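Local coordinates for protein PadR family transcriptional regulator (Listeria monocytogenes, PDB 6ABQ) that probably binds DNA as a dimeric PadR-family transcription factor and regulates gene expression in response to a ligand, at residues 28-33 / 79-84. Sequence-based numbering, arbitrary orientation.
Sequences RGETYG and RKFYTL
E30 meets the strand first: its CB packs on the methyl CG2 of T83 at 3.7 Å, and its extended chain passes F81 CD2, with CD on the other side of that ring from Y32, to a salt bridge with K71 on the neighbouring strand 66-72. T31 then makes the single antiparallel bridge, a hydrogen-bonded pair with Y82. T31 N reaches Y82 O at 3.2 Å, tilted somewhat from the carbonyl plane, while the return bond from Y82 N to T31 O is shorter, 2.8 Å, and nearly straight at 177°. The T31 side chain turns its back on the strand, and OG1 is hydrogen-bonded to E35 of helix 33-42. At Y32, chi1 of 45° puts CG between the backbone N and the carbonyl carbon, which lays the ring beside F81, pointing the same way. R79 CG sits over its face, 3.8 Å from the centroid, a CH-pi contact; the Y32 edge points at the face of F81 in an offset edge-to-face pair, planes 71° apart. Y32 occupies the N-cap position of helix 33-42, whose first amide, G33 N, reaches K80 O through a water. The interhelical loop thus joins the two-stranded wing through one bridge, in the place of the short first strand of winged helix-turn-helix domains.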
# COMPACT_ATOMS: atom_id res chain seq x y z
N ARG B 28 -12.60 -9.28 14.90
CA ARG B 28 -14.06 -9.28 15.01
C ARG B 28 -14.64 -10.64 15.41
O ARG B 28 -15.76 -10.72 15.92
CB ARG B 28 -14.67 -8.72 13.72
CG ARG B 28 -14.37 -7.24 13.58
CD ARG B 28 -14.76 -6.66 12.22
NE ARG B 28 -14.52 -5.21 12.20
CZ ARG B 28 -14.66 -4.43 11.13
NH1 ARG B 28 -15.06 -4.93 9.97
NH2 ARG B 28 -14.40 -3.13 11.23
N GLY B 29 -13.86 -11.71 15.20
CA GLY B 29 -14.25 -13.08 15.53
C GLY B 29 -13.42 -14.12 14.81
O GLY B 29 -12.90 -13.84 13.71
N GLU B 30 -13.29 -15.30 15.41
CA GLU B 30 -12.54 -16.44 14.85
C GLU B 30 -12.92 -16.70 13.39
O GLU B 30 -14.10 -16.76 13.04
CB GLU B 30 -12.71 -17.71 15.72
CG GLU B 30 -14.15 -18.16 15.95
CD GLU B 30 -14.30 -19.51 16.64
OE1 GLU B 30 -13.30 -20.07 17.14
OE2 GLU B 30 -15.44 -20.02 16.70
N THR B 31 -11.91 -16.84 12.54
CA THR B 31 -12.12 -16.98 11.10
C THR B 31 -10.98 -17.76 10.46
O THR B 31 -9.95 -18.02 11.10
CB THR B 31 -12.41 -15.60 10.42
OG1 THR B 31 -12.75 -15.79 9.05
CG2 THR B 31 -11.23 -14.60 10.56
N TYR B 32 -11.17 -18.16 9.21
CA TYR B 32 -10.18 -18.96 8.48
C TYR B 32 -9.85 -18.34 7.13
O TYR B 32 -10.60 -17.50 6.63
CB TYR B 32 -10.66 -20.42 8.33
CG TYR B 32 -12.11 -20.58 7.91
CD1 TYR B 32 -13.14 -20.53 8.85
CD2 TYR B 32 -12.44 -20.79 6.57
CE1 TYR B 32 -14.47 -20.68 8.47
CE2 TYR B 32 -13.76 -20.95 6.17
CZ TYR B 32 -14.77 -20.89 7.13
OH TYR B 32 -16.08 -21.04 6.74
N GLY B 33 -8.72 -18.76 6.55
CA GLY B 33 -8.22 -18.22 5.27
C GLY B 33 -9.21 -18.09 4.11
O GLY B 33 -9.21 -17.05 3.42
N ARG B 79 -11.13 -26.54 9.53
CA ARG B 79 -10.44 -25.29 9.19
C ARG B 79 -9.53 -24.87 10.33
O ARG B 79 -9.75 -25.26 11.48
CB ARG B 79 -11.45 -24.17 8.90
CG ARG B 79 -12.41 -24.41 7.74
CD ARG B 79 -11.72 -24.42 6.38
NE ARG B 79 -12.69 -24.57 5.29
CZ ARG B 79 -12.41 -24.39 4.00
NH1 ARG B 79 -11.18 -24.05 3.62
NH2 ARG B 79 -13.36 -24.55 3.09
N LYS B 80 -8.50 -24.09 9.99
CA LYS B 80 -7.66 -23.45 10.98
C LYS B 80 -8.28 -22.10 11.34
O LYS B 80 -8.34 -21.19 10.50
CB LYS B 80 -6.23 -23.28 10.48
CG LYS B 80 -5.35 -24.51 10.66
CD LYS B 80 -4.94 -25.07 9.31
CE LYS B 80 -3.51 -25.60 9.31
NZ LYS B 80 -3.37 -26.86 10.09
N PHE B 81 -8.76 -21.98 12.56
CA PHE B 81 -9.42 -20.77 13.03
C PHE B 81 -8.42 -19.88 13.74
O PHE B 81 -7.74 -20.32 14.68
CB PHE B 81 -10.61 -21.08 13.93
CG PHE B 81 -11.84 -21.56 13.20
CD1 PHE B 81 -11.96 -22.89 12.79
CD2 PHE B 81 -12.89 -20.69 12.95
CE1 PHE B 81 -13.10 -23.34 12.13
CE2 PHE B 81 -14.05 -21.13 12.30
CZ PHE B 81 -14.15 -22.46 11.88
N TYR B 82 -8.33 -18.65 13.27
CA TYR B 82 -7.44 -17.65 13.83
C TYR B 82 -8.20 -16.67 14.70
O TYR B 82 -9.27 -16.20 14.32
CB TYR B 82 -6.69 -16.92 12.70
CG TYR B 82 -5.74 -17.82 11.93
CD1 TYR B 82 -6.22 -18.74 10.97
CD2 TYR B 82 -4.36 -17.78 12.16
CE1 TYR B 82 -5.36 -19.57 10.27
CE2 TYR B 82 -3.49 -18.60 11.46
CZ TYR B 82 -3.99 -19.49 10.52
OH TYR B 82 -3.13 -20.29 9.84
N THR B 83 -7.65 -16.41 15.89
CA THR B 83 -8.06 -15.29 16.75
C THR B 83 -6.84 -14.41 17.02
O THR B 83 -5.70 -14.84 16.82
CB THR B 83 -8.69 -15.76 18.08
OG1 THR B 83 -7.85 -16.76 18.69
CG2 THR B 83 -10.08 -16.32 17.84
N LEU B 84 -7.07 -13.17 17.46
CA LEU B 84 -5.95 -12.31 17.83
C LEU B 84 -5.41 -12.66 19.22
O LEU B 84 -6.17 -12.90 20.15
CB LEU B 84 -6.32 -10.82 17.78
CG LEU B 84 -6.65 -10.10 16.47
CD1 LEU B 84 -6.67 -8.60 16.73
CD2 LEU B 84 -5.68 -10.42 15.34
O HOH W 1 -7.16 -20.95 7.88